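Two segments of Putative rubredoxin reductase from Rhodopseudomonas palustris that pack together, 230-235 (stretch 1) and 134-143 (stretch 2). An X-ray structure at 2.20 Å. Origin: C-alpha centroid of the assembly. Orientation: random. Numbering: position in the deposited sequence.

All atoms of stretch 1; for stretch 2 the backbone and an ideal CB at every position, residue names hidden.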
ATOM      1  N   CYS A 230       7.309  17.212  21.277  1.00 24.74           N
ATOM      2  CA  CYS A 230       6.145  17.114  20.412  1.00 26.13           C
ATOM      3  C   CYS A 230       4.906  16.794  21.241  1.00 26.52           C
ATOM      4  O   CYS A 230       5.016  16.262  22.342  1.00 28.40           O
ATOM      5  CB  CYS A 230       6.362  16.017  19.364  1.00 25.18           C
ATOM      6  SG  CYS A 230       6.481  14.335  20.027  1.00 25.84           S
ATOM      7  N   ASP A 231       3.729  17.132  20.727  1.00 25.72           N
ATOM      8  CA  ASP A 231       2.500  16.827  21.453  1.00 25.97           C
ATOM      9  C   ASP A 231       1.674  15.818  20.673  1.00 25.20           C
ATOM     10  O   ASP A 231       0.573  15.462  21.080  1.00 26.60           O
ATOM     11  CB  ASP A 231       1.682  18.097  21.728  1.00 25.97           C
ATOM     12  CG  ASP A 231       1.296  18.834  20.467  1.00 28.57           C
ATOM     13  OD1 ASP A 231       0.690  19.913  20.588  1.00 30.71           O
ATOM     14  OD2 ASP A 231       1.590  18.343  19.357  1.00 30.55           O
ATOM     15  N   LEU A 232       2.228  15.350  19.557  1.00 24.38           N
ATOM     16  CA  LEU A 232       1.566  14.364  18.716  1.00 24.30           C
ATOM     17  C   LEU A 232       2.580  13.479  17.977  1.00 24.33           C
ATOM     18  O   LEU A 232       3.594  13.964  17.461  1.00 24.41           O
ATOM     19  CB  LEU A 232       0.654  15.063  17.701  1.00 25.10           C
ATOM     20  CG  LEU A 232      -0.161  14.194  16.732  1.00 24.91           C
ATOM     21  CD1 LEU A 232      -1.141  13.324  17.501  1.00 23.77           C
ATOM     22  CD2 LEU A 232      -0.912  15.088  15.762  1.00 25.92           C
ATOM     23  N   VAL A 233       2.300  12.180  17.930  1.00 22.45           N
ATOM     24  CA  VAL A 233       3.170  11.235  17.242  1.00 21.55           C
ATOM     25  C   VAL A 233       2.382  10.397  16.240  1.00 22.45           C
ATOM     26  O   VAL A 233       1.314   9.862  16.556  1.00 21.80           O
ATOM     27  CB  VAL A 233       3.861  10.259  18.231  1.00 21.88           C
ATOM     28  CG1 VAL A 233       4.786   9.297  17.462  1.00 17.82           C
ATOM     29  CG2 VAL A 233       4.651  11.042  19.276  1.00 21.32           C
ATOM     30  N   VAL A 234       2.911  10.294  15.027  1.00 22.06           N
ATOM     31  CA  VAL A 234       2.290   9.486  13.985  1.00 23.23           C
ATOM     32  C   VAL A 234       3.339   8.444  13.608  1.00 23.45           C
ATOM     33  O   VAL A 234       4.451   8.787  13.203  1.00 24.19           O
ATOM     34  CB  VAL A 234       1.922  10.343  12.754  1.00 23.41           C
ATOM     35  CG1 VAL A 234       1.368   9.460  11.647  1.00 24.79           C
ATOM     36  CG2 VAL A 234       0.890  11.394  13.153  1.00 23.20           C
ATOM     37  N   VAL A 235       3.009   7.170  13.763  1.00 24.11           N
ATOM     38  CA  VAL A 235       3.987   6.141  13.448  1.00 25.81           C
ATOM     39  C   VAL A 235       3.624   5.294  12.244  1.00 26.36           C
ATOM     40  O   VAL A 235       2.482   4.859  12.078  1.00 25.93           O
ATOM     41  CB  VAL A 235       4.274   5.214  14.676  1.00 26.94           C
ATOM     42  CG1 VAL A 235       3.507   5.696  15.892  1.00 26.77           C
ATOM     43  CG2 VAL A 235       3.936   3.773  14.356  1.00 27.00           C
ATOM     44  N   UNK A 134      -9.599  10.447  12.862  1.00 29.48           N
ATOM     45  CA  UNK A 134      -9.185  10.953  14.171  1.00 31.57           C
ATOM     46  C   UNK A 134      -8.005  11.909  14.007  1.00 30.91           C
ATOM     47  O   UNK A 134      -7.932  12.950  14.658  1.00 33.25           O
ATOM     48  CB  UNK A 134      -8.816   9.800  15.107  1.00 31.57           C
ATOM     49  N   UNK A 135      -7.085  11.556  13.119  1.00 31.48           N
ATOM     50  CA  UNK A 135      -5.916  12.385  12.876  1.00 31.61           C
ATOM     51  C   UNK A 135      -6.362  13.725  12.290  1.00 30.71           C
ATOM     52  O   UNK A 135      -5.836  14.780  12.647  1.00 29.95           O
ATOM     53  CB  UNK A 135      -4.932  11.680  11.940  1.00 31.61           C
ATOM     54  N   UNK A 136      -7.351  13.675  11.403  1.00 30.30           N
ATOM     55  CA  UNK A 136      -7.883  14.879  10.775  1.00 30.53           C
ATOM     56  C   UNK A 136      -8.443  15.834  11.834  1.00 30.92           C
ATOM     57  O   UNK A 136      -8.244  17.046  11.762  1.00 29.34           O
ATOM     58  CB  UNK A 136      -8.966  14.516   9.757  1.00 30.53           C
ATOM     59  N   UNK A 137      -9.141  15.274  12.818  1.00 31.33           N
ATOM     60  CA  UNK A 137      -9.731  16.065  13.893  1.00 32.72           C
ATOM     61  C   UNK A 137      -8.721  16.460  14.973  1.00 33.82           C
ATOM     62  O   UNK A 137      -8.910  17.468  15.656  1.00 33.51           O
ATOM     63  CB  UNK A 137     -10.881  15.284  14.531  1.00 32.72           C
ATOM     64  N   UNK A 138      -7.659  15.669  15.124  1.00 33.73           N
ATOM     65  CA  UNK A 138      -6.645  15.919  16.146  1.00 33.80           C
ATOM     66  C   UNK A 138      -5.623  17.010  15.817  1.00 34.43           C
ATOM     67  O   UNK A 138      -5.193  17.743  16.710  1.00 32.31           O
ATOM     68  CB  UNK A 138      -5.893  14.615  16.420  1.00 33.80           C
ATOM     69  N   UNK A 139      -5.237  17.120  14.547  1.00 34.85           N
ATOM     70  CA  UNK A 139      -4.241  18.107  14.132  1.00 36.77           C
ATOM     71  C   UNK A 139      -4.519  19.558  14.505  1.00 38.49           C
ATOM     72  O   UNK A 139      -3.604  20.294  14.877  1.00 39.42           O
ATOM     73  CB  UNK A 139      -4.082  18.028  12.612  1.00 36.77           C
ATOM     74  N   UNK A 140      -5.780  20.002  14.391  1.00 39.79           N
ATOM     75  CA  UNK A 140      -6.095  21.393  14.740  1.00 40.47           C
ATOM     76  C   UNK A 140      -5.830  21.748  16.209  1.00 40.90           C
ATOM     77  O   UNK A 140      -5.639  22.918  16.547  1.00 40.68           O
ATOM     78  CB  UNK A 140      -7.564  21.673  14.418  1.00 40.47           C
ATOM     79  N   UNK A 141      -5.814  20.739  17.075  1.00 41.10           N
ATOM     80  CA  UNK A 141      -5.565  20.956  18.498  1.00 40.74           C
ATOM     81  C   UNK A 141      -4.126  20.611  18.869  1.00 38.99           C
ATOM     82  O   UNK A 141      -3.788  20.527  20.049  1.00 38.31           O
ATOM     83  CB  UNK A 141      -6.536  20.125  19.339  1.00 40.74           C
ATOM     84  N   UNK A 142      -3.286  20.406  17.861  1.00 36.53           N
ATOM     85  CA  UNK A 142      -1.891  20.069  18.097  1.00 35.87           C
ATOM     86  C   UNK A 142      -0.928  21.040  17.419  1.00 35.12           C
ATOM     87  O   UNK A 142      -1.199  21.556  16.334  1.00 35.49           O
ATOM     88  CB  UNK A 142      -1.614  18.645  17.611  1.00 35.87           C
ATOM     89  N   UNK A 143       0.208  21.270  18.069  1.00 33.46           N
ATOM     90  CA  UNK A 143       1.211  22.199  17.570  1.00 32.50           C
ATOM     91  C   UNK A 143       2.451  21.553  16.977  1.00 30.56           C
ATOM     92  O   UNK A 143       3.098  22.131  16.106  1.00 30.39           O
ATOM     93  CB  UNK A 143       1.638  23.131  18.706  1.00 32.50           C
TER

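Stretch 1 ends in a strand, 232-235, whose axis runs at 154° to that of helix 134-138, nearly antiparallel, with a closest approach of 11.3 Å. That gap must be filled by side chains: Leu 232 and Val 234 point toward stretch 2, Val 233 points away.

Position 134, helical at phi/psi -67/-40, has no atom of stretch 1 within 5.5 Å of its ideal CB, so the contact leaves it unconstrained; it is Val 134.

At 135 the CA-to-CB bond runs sideways, and here too the ideal CB has nothing within 5.5 Å. The methyls of Leu 232 and Val 234 lie beyond it, so a branched or long apolar chain such as Leu, Ile or Met would suit. The residue is Leu 135, with chi1 t and chi2 p; its CD1 comes 4.0 Å from Val 234 CG2 and 4.2 Å from Leu 232 CD2, touching two consecutive inward-facing residues of the strand.

Positions 136 and 137 are out of reach, and almost any helix-compatible residue would serve; they are Arg 136 and Gln 137.

At 138 CA-to-CB points toward stretch 1, and the ideal CB stands 5.0 Å from Leu 232 CD1. Leu, Met or the aliphatic stem of Lys or Arg could cover that methyl. Arg 138 does so with CG, 4.0 Å from Leu 232 CD1, while NH1 is hydrogen-bonded elsewhere in the structure.

Position 139 points away, although its ideal CB is 5.3 Å from Leu 232 CD2; many residues fit, and Met 139 is found. Its O accepts a 3.0 Å hydrogen bond from the N of 142. Position 140, at -62/-23, is out of reach and compatible with proline, among others: Pro 140. At 141 the bond is sideways and no partner is near; Asp 141 leads its end away.

Position 142 is the most constrained. Its CB points toward stretch 1, 3.7 Å from Asp 231 OD2 and 4.1 Å from Leu 232 CD2. An apolar stem, perhaps with a basic end, answers both neighbours; Lys, Arg or Met are plausible. Lys 142 packs CG 3.9 Å from Leu 232 CB, and its CE approaches Asp 231 O to 3.0 Å.

At 143 the backbone matters most: N donates to Asp 231 OD1 at 2.9 Å with an N-H...O angle of 179°, essentially linear. Proline would lack that hydrogen; most other residues would keep it. With CB sideways, Lys 143 sends its end away from stretch 1.

Stretch 2, residues 134-143: VLRQRMPDKK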
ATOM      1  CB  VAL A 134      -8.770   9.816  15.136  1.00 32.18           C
ATOM      2  CG1 VAL A 134      -9.814   8.713  15.125  1.00 35.10           C
ATOM      3  CG2 VAL A 134      -7.417   9.274  14.756  1.00 36.20           C
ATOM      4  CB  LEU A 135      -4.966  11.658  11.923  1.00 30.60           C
ATOM      5  CG  LEU A 135      -3.552  12.220  11.755  1.00 31.99           C
ATOM      6  CD1 LEU A 135      -2.940  12.564  13.115  1.00 30.37           C
ATOM      7  CD2 LEU A 135      -2.707  11.180  11.035  1.00 32.88           C
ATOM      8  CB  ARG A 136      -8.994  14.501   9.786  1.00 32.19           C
ATOM      9  CG  ARG A 136      -9.509  15.663   8.928  1.00 32.64           C
ATOM     10  CD  ARG A 136     -10.673  15.212   8.057  1.00 32.47           C
ATOM     11  NE  ARG A 136     -11.884  14.991   8.842  1.00 32.95           N
ATOM     12  CZ  ARG A 136     -12.706  15.961   9.238  1.00 34.64           C
ATOM     13  NH1 ARG A 136     -12.455  17.225   8.919  1.00 33.57           N
ATOM     14  NH2 ARG A 136     -13.779  15.669   9.961  1.00 34.17           N
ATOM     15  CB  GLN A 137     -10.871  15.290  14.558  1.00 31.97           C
ATOM     16  CG  GLN A 137     -12.047  14.999  13.660  1.00 36.33           C
ATOM     17  CD  GLN A 137     -13.151  14.253  14.382  1.00 39.58           C
ATOM     18  OE1 GLN A 137     -13.582  14.657  15.464  1.00 42.27           O
ATOM     19  NE2 GLN A 137     -13.625  13.162  13.785  1.00 42.07           N
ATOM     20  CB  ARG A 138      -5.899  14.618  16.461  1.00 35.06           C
ATOM     21  CG  ARG A 138      -4.940  14.688  17.653  1.00 33.27           C
ATOM     22  CD  ARG A 138      -5.694  14.663  18.971  1.00 32.51           C
ATOM     23  NE  ARG A 138      -6.598  13.518  19.057  1.00 33.45           N
ATOM     24  CZ  ARG A 138      -6.254  12.294  19.456  1.00 34.03           C
ATOM     25  NH1 ARG A 138      -5.007  12.025  19.825  1.00 33.56           N
ATOM     26  NH2 ARG A 138      -7.169  11.331  19.481  1.00 30.29           N
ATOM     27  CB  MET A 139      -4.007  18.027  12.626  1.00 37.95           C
ATOM     28  CG  MET A 139      -3.245  16.796  12.167  1.00 37.91           C
ATOM     29  SD  MET A 139      -2.884  16.911  10.405  1.00 38.70           S
ATOM     30  CE  MET A 139      -4.363  16.186   9.707  1.00 36.39           C
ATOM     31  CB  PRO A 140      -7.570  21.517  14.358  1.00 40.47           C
ATOM     32  CG  PRO A 140      -8.086  20.116  14.534  1.00 40.72           C
ATOM     33  CD  PRO A 140      -6.983  19.291  13.924  1.00 39.32           C
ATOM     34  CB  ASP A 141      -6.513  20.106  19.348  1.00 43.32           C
ATOM     35  CG  ASP A 141      -7.963  20.286  18.959  1.00 46.00           C
ATOM     36  OD1 ASP A 141      -8.371  19.721  17.923  1.00 46.74           O
ATOM     37  OD2 ASP A 141      -8.689  21.001  19.684  1.00 47.79           O
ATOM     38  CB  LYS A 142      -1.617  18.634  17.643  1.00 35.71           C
ATOM     39  CG  LYS A 142      -2.203  17.581  18.578  1.00 35.32           C
ATOM     40  CD  LYS A 142      -1.650  17.757  19.991  1.00 37.43           C
ATOM     41  CE  LYS A 142      -2.143  16.680  20.934  1.00 37.44           C
ATOM     42  NZ  LYS A 142      -3.624  16.697  21.046  1.00 40.12           N
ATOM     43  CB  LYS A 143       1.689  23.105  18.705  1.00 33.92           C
ATOM     44  CG  LYS A 143       0.611  23.838  19.473  1.00 38.38           C
ATOM     45  CD  LYS A 143       0.190  25.107  18.764  1.00 41.95           C
ATOM     46  CE  LYS A 143      -0.402  26.088  19.763  1.00 44.21           C
ATOM     47  NZ  LYS A 143       0.587  26.425  20.844  1.00 45.40           N
TER
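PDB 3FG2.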